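Long-range contacts in hypothetical NUDIX hydrolase (Listeria monocytogenes, PDB 3SON), which probably hydrolyses nucleoside diphosphate-linked compounds with the help of a divalent metal ion: residues L9-F13 against A133-L137; F35-G39 against R52-L58. One frame throughout, in Å; residues are numbered along the deposited sequence.

Contact 1. Residues L9-F13 against A133-L137; sequences LVIPF and ALYEL
I11, L137 and A133 carry most of this contact, which buries 239 Å² between strand residues 9-13 and helix residues 133-137. The strand is extended. Its alternate side chains L9, I11 and F13 point toward the helix. The helix is regular, with L137 N hydrogen-bonded to A133 O at 2.9 Å. The two axes approach to 10.1 Å and cross at -44°, running in broadly the same direction. The backbones are nearest at I11 and L134, with CA atoms 7.5 Å apart.

I11 is the centre. Its rotamer is m, t. This sends CD1 to the first turn of the segment, 4.0 Å from A133 CB and 3.9 Å from L134 N. I11 CG2 meets L137 CD2 at 3.5 Å and L134 CD1 at 4.1 Å. L137 is t, p and points at the strand. Its CD2 also reaches F13 CD1 at 4.1 Å, so this methyl touches both I11 and the F13 ring. A133 is small and lets the strand side chains come close: L9 CD2 lies 4.1 Å from A133 CB. L134 leaves the helix sideways and also packs on helix 118-124.

All the contacts between the segments are apolar and buried. They pack the C-terminal helix 128-142 against one face of the central mixed sheet, as in the alpha/beta/alpha sandwich of the Nudix fold.

Contact 2. Residues F35-G39 against R52-L58; sequences FVAGG and RESIEEL. With CA (calcium ion), chain C.
Strand residues 36-39 cross helix residues 52-58 at 125°, with axes 7.9 Å apart. CA atoms are nearest at G38-E53 (6.1 Å) and V36-S54 (6.4 Å). G38 is nearly fully extended; a CB here would clash with E53 CD.

A calcium ion joins the segments, bound by A37 O and E53 OE1, both at 2.3 Å, by E57 OE2 at 2.6 Å, and by two waters. E57 OE2 also accepts a hydrogen bond from A37 N (3.1 Å). R52 NH1 forms salt bridges to E53 OE2 (2.8 Å) and E56 OE2 (3.1 Å). R52 NH2 makes a weak hydrogen bond to G39 O (3.1 Å), and R52 NE pairs with E44. V36 (chi1 t) packs CG2 on L58 CD1 at 4.2 Å, and its CG1 lies 3.8 Å from E53 O and 3.9 Å from S54 N.

R52, E53, E56 and E57 fit the REUXEE core of the metal-binding Nudix box, with S54 at the usually hydrophobic position. Helix 46-58 lies over strand 33-39, beside strands 7-15 and 20-27.

In the fold
Both contacts are largely buried and set a helix against the same mixed sheet. Their centres are 13 Å apart. Strands 7-15 and 33-39 are neighbours in that sheet, and V10 N probably forms a hydrogen bond to V36 O at 2.9 Å. Side chains alternate along strand 7-15: L9, I11 and F13 face contact 1, while V10 packs on S54 of contact 2. F35 packs on L9 and I11, on the side of contact 1. The chemistry differs. Contact 1 is hydrophobic core. Contact 2 combines the packing of V36 with carboxylates, an arginine, waters and calcium, and some of its residues are partly exposed.

Contact 1. Residues L9-F13 against A133-L137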
loop_
_atom_site.group_PDB
_atom_site.type_symbol
_atom_site.label_atom_id
_atom_site.label_comp_id
_atom_site.label_asym_id
_atom_site.label_seq_id
_atom_site.Cartn_x
_atom_site.Cartn_y
_atom_site.Cartn_z
ATOM N N LEU A 9 -9.069 -7.277 -2.309
ATOM C CA LEU A 9 -9.908 -6.249 -1.724
ATOM C C LEU A 9 -10.998 -5.972 -2.754
ATOM O O LEU A 9 -10.738 -5.941 -3.966
ATOM C CB LEU A 9 -9.122 -4.976 -1.396
ATOM C CG LEU A 9 -9.857 -3.849 -0.660
ATOM C CD1 LEU A 9 -9.744 -4.060 0.840
ATOM C CD2 LEU A 9 -9.265 -2.501 -1.061
ATOM N N VAL A 10 -12.224 -5.832 -2.283
ATOM C CA VAL A 10 -13.362 -5.523 -3.180
ATOM C C VAL A 10 -14.254 -4.411 -2.618
ATOM O O VAL A 10 -14.738 -4.518 -1.487
ATOM C CB VAL A 10 -14.236 -6.752 -3.424
ATOM C CG1 VAL A 10 -15.301 -6.435 -4.427
ATOM C CG2 VAL A 10 -13.411 -7.951 -3.876
ATOM N N ILE A 11 -14.409 -3.320 -3.390
ATOM C CA ILE A 11 -15.133 -2.134 -2.960
ATOM C C ILE A 11 -16.505 -2.162 -3.610
ATOM O O ILE A 11 -16.612 -2.049 -4.824
ATOM C CB ILE A 11 -14.412 -0.841 -3.394
ATOM C CG1 ILE A 11 -12.995 -0.788 -2.806
ATOM C CG2 ILE A 11 -15.201 0.451 -2.999
ATOM C CD1 ILE A 11 -12.177 0.383 -3.305
ATOM N N PRO A 12 -17.569 -2.329 -2.819
ATOM C CA PRO A 12 -18.927 -2.223 -3.432
ATOM C C PRO A 12 -19.266 -0.764 -3.720
ATOM O O PRO A 12 -18.802 0.136 -2.994
ATOM C CB PRO A 12 -19.847 -2.724 -2.304
ATOM C CG PRO A 12 -18.943 -3.287 -1.269
ATOM C CD PRO A 12 -17.670 -2.507 -1.368
ATOM N N PHE A 13 -20.019 -0.487 -4.799
ATOM C CA PHE A 13 -20.503 0.873 -5.048
ATOM C C PHE A 13 -21.881 0.865 -5.711
ATOM O O PHE A 13 -22.295 -0.149 -6.291
ATOM C CB PHE A 13 -19.538 1.700 -5.904
ATOM C CG PHE A 13 -19.418 1.218 -7.306
ATOM C CD1 PHE A 13 -18.523 0.206 -7.631
ATOM C CD2 PHE A 13 -20.235 1.743 -8.322
ATOM C CE1 PHE A 13 -18.414 -0.240 -8.909
ATOM C CE2 PHE A 13 -20.116 1.307 -9.616
ATOM C CZ PHE A 13 -19.243 0.300 -9.926
ATOM N N ALA A 133 -7.030 2.725 -3.239
ATOM C CA ALA A 133 -7.980 2.001 -4.116
ATOM C C ALA A 133 -9.319 2.784 -4.320
ATOM O O ALA A 133 -9.869 2.938 -5.484
ATOM C CB ALA A 133 -8.216 0.556 -3.584
ATOM N N LEU A 134 -9.777 3.407 -3.254
ATOM C CA LEU A 134 -11.050 4.113 -3.306
ATOM C C LEU A 134 -10.901 5.369 -4.155
ATOM O O LEU A 134 -11.769 5.670 -4.938
ATOM C CB LEU A 134 -11.551 4.455 -1.897
ATOM C CG LEU A 134 -12.884 5.204 -1.881
ATOM C CD1 LEU A 134 -13.936 4.344 -2.503
ATOM C CD2 LEU A 134 -13.294 5.581 -0.459
ATOM N N TYR A 135 -9.792 6.093 -3.990
ATOM C CA TYR A 135 -9.488 7.260 -4.840
ATOM C C TYR A 135 -9.561 6.906 -6.316
ATOM O O TYR A 135 -10.195 7.610 -7.136
ATOM C CB TYR A 135 -8.086 7.809 -4.498
ATOM C CG TYR A 135 -7.649 8.818 -5.466
ATOM C CD1 TYR A 135 -8.156 10.092 -5.434
ATOM C CD2 TYR A 135 -6.779 8.484 -6.487
ATOM C CE1 TYR A 135 -7.786 11.038 -6.408
ATOM C CE2 TYR A 135 -6.410 9.402 -7.427
ATOM C CZ TYR A 135 -6.925 10.672 -7.388
ATOM O OH TYR A 135 -6.527 11.590 -8.365
ATOM N N GLU A 136 -8.828 5.872 -6.684
ATOM C CA GLU A 136 -8.804 5.403 -8.086
ATOM C C GLU A 136 -10.238 5.081 -8.573
ATOM O O GLU A 136 -10.654 5.474 -9.636
ATOM C CB GLU A 136 -7.909 4.168 -8.210
ATOM C CG GLU A 136 -7.938 3.669 -9.648
ATOM C CD GLU A 136 -7.231 2.346 -9.872
ATOM O OE1 GLU A 136 -6.551 1.802 -8.932
ATOM O OE2 GLU A 136 -7.404 1.819 -11.012
ATOM N N LEU A 137 -10.953 4.268 -7.820
ATOM C CA LEU A 137 -12.343 3.952 -8.185
ATOM C C LEU A 137 -13.195 5.215 -8.432
ATOM O O LEU A 137 -13.961 5.299 -9.408
ATOM C CB LEU A 137 -13.001 3.092 -7.102
ATOM C CG LEU A 137 -14.500 2.726 -7.303
ATOM C CD1 LEU A 137 -14.776 2.165 -8.704
ATOM C CD2 LEU A 137 -15.093 1.870 -6.163
#

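Contact 2. Residues F35-G39 against R52-L58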
loop_
_atom_site.group_PDB
_atom_site.type_symbol
_atom_site.label_atom_id
_atom_site.label_comp_id
_atom_site.label_asym_id
_atom_site.label_seq_id
_atom_site.Cartn_x
_atom_site.Cartn_y
_atom_site.Cartn_z
ATOM N N PHE A 35 -13.534 -2.927 3.684
ATOM C CA PHE A 35 -14.128 -3.461 2.475
ATOM C C PHE A 35 -14.160 -5.000 2.506
ATOM O O PHE A 35 -13.826 -5.593 3.533
ATOM C CB PHE A 35 -13.382 -2.932 1.238
ATOM C CG PHE A 35 -13.476 -1.425 1.050
ATOM C CD1 PHE A 35 -14.685 -0.801 0.956
ATOM C CD2 PHE A 35 -12.314 -0.642 0.833
ATOM C CE1 PHE A 35 -14.757 0.593 0.723
ATOM C CE2 PHE A 35 -12.368 0.740 0.660
ATOM C CZ PHE A 35 -13.593 1.365 0.599
ATOM N N VAL A 36 -14.719 -5.598 1.455
ATOM C CA VAL A 36 -14.701 -7.027 1.262
ATOM C C VAL A 36 -13.229 -7.434 1.157
ATOM O O VAL A 36 -12.442 -6.798 0.462
ATOM C CB VAL A 36 -15.508 -7.432 0.006
ATOM C CG1 VAL A 36 -15.250 -8.886 -0.432
ATOM C CG2 VAL A 36 -16.965 -7.210 0.195
ATOM N N ALA A 37 -12.815 -8.475 1.879
ATOM C CA ALA A 37 -11.379 -8.870 1.842
ATOM C C ALA A 37 -11.259 -10.364 2.027
ATOM O O ALA A 37 -12.051 -10.972 2.781
ATOM C CB ALA A 37 -10.580 -8.149 2.937
ATOM N N GLY A 38 -10.268 -10.968 1.407
ATOM C CA GLY A 38 -10.039 -12.381 1.623
ATOM C C GLY A 38 -8.829 -12.881 0.906
ATOM O O GLY A 38 -8.378 -12.266 -0.041
ATOM N N GLY A 39 -8.414 -14.093 1.206
ATOM C CA GLY A 39 -7.251 -14.643 0.575
ATOM C C GLY A 39 -7.554 -15.700 -0.489
ATOM O O GLY A 39 -8.628 -16.340 -0.490
ATOM N N ARG A 52 -15.663 -14.960 -5.296
ATOM C CA ARG A 52 -16.029 -15.827 -4.162
ATOM C C ARG A 52 -16.219 -15.038 -2.891
ATOM O O ARG A 52 -17.230 -15.253 -2.189
ATOM C CB ARG A 52 -14.998 -16.933 -3.942
ATOM C CG ARG A 52 -15.416 -17.931 -2.825
ATOM C CD ARG A 52 -14.383 -19.065 -2.571
ATOM N NE ARG A 52 -13.007 -18.571 -2.596
ATOM C CZ ARG A 52 -12.446 -17.857 -1.624
ATOM N NH1 ARG A 52 -13.122 -17.596 -0.486
ATOM N NH2 ARG A 52 -11.200 -17.396 -1.776
ATOM N N GLU A 53 -15.263 -14.144 -2.599
ATOM C CA GLU A 53 -15.274 -13.382 -1.337
ATOM C C GLU A 53 -16.448 -12.426 -1.322
ATOM O O GLU A 53 -17.057 -12.182 -0.264
ATOM C CB GLU A 53 -13.966 -12.628 -1.138
ATOM C CG GLU A 53 -12.826 -13.570 -0.856
ATOM C CD GLU A 53 -12.872 -14.198 0.568
ATOM O OE1 GLU A 53 -13.509 -13.602 1.464
ATOM O OE2 GLU A 53 -12.195 -15.243 0.779
ATOM N N SER A 54 -16.716 -11.819 -2.471
ATOM C CA SER A 54 -17.845 -10.940 -2.634
ATOM C C SER A 54 -19.142 -11.696 -2.396
ATOM O O SER A 54 -20.032 -11.198 -1.695
ATOM C CB SER A 54 -17.824 -10.296 -4.039
ATOM O OG SER A 54 -16.668 -9.464 -4.117
ATOM N N ILE A 55 -19.299 -12.866 -3.005
ATOM C CA ILE A 55 -20.467 -13.712 -2.731
ATOM C C ILE A 55 -20.580 -14.147 -1.236
ATOM O O ILE A 55 -21.657 -14.126 -0.683
ATOM C CB ILE A 55 -20.459 -14.977 -3.613
ATOM C CG1 ILE A 55 -20.588 -14.644 -5.108
ATOM C CG2 ILE A 55 -21.562 -15.905 -3.117
ATOM C CD1 ILE A 55 -20.138 -15.763 -6.052
ATOM N N GLU A 56 -19.469 -14.523 -0.587
ATOM C CA GLU A 56 -19.511 -14.958 0.782
ATOM C C GLU A 56 -19.938 -13.782 1.673
ATOM O O GLU A 56 -20.816 -13.916 2.516
ATOM C CB GLU A 56 -18.146 -15.506 1.257
ATOM C CG GLU A 56 -17.667 -16.787 0.539
ATOM C CD GLU A 56 -16.297 -17.317 1.037
ATOM O OE1 GLU A 56 -15.616 -16.594 1.811
ATOM O OE2 GLU A 56 -15.902 -18.468 0.652
ATOM N N GLU A 57 -19.356 -12.616 1.458
ATOM C CA GLU A 57 -19.600 -11.528 2.406
ATOM C C GLU A 57 -20.919 -10.795 2.225
ATOM O O GLU A 57 -21.440 -10.250 3.202
ATOM C CB GLU A 57 -18.430 -10.535 2.392
ATOM C CG GLU A 57 -17.108 -11.156 2.851
ATOM C CD GLU A 57 -16.063 -10.129 3.201
ATOM O OE1 GLU A 57 -16.439 -8.963 3.496
ATOM O OE2 GLU A 57 -14.855 -10.461 3.178
ATOM N N LEU A 58 -21.432 -10.736 0.994
ATOM C CA LEU A 58 -22.664 -10.007 0.648
ATOM C C LEU A 58 -23.888 -10.877 0.310
ATOM O O LEU A 58 -24.982 -10.362 0.055
ATOM C CB LEU A 58 -22.336 -9.000 -0.517
ATOM C CG LEU A 58 -21.120 -8.146 -0.262
ATOM C CD1 LEU A 58 -20.835 -7.256 -1.460
ATOM C CD2 LEU A 58 -21.286 -7.278 0.968
HETATM CA CA CA C . -13.419 -12.654 3.597
HETATM O O HOH W 1 -14.438 -7.867 5.027
HETATM O O HOH W 2 -14.154 -14.662 3.802
HETATM O O HOH W 3 -11.233 -12.744 5.125
#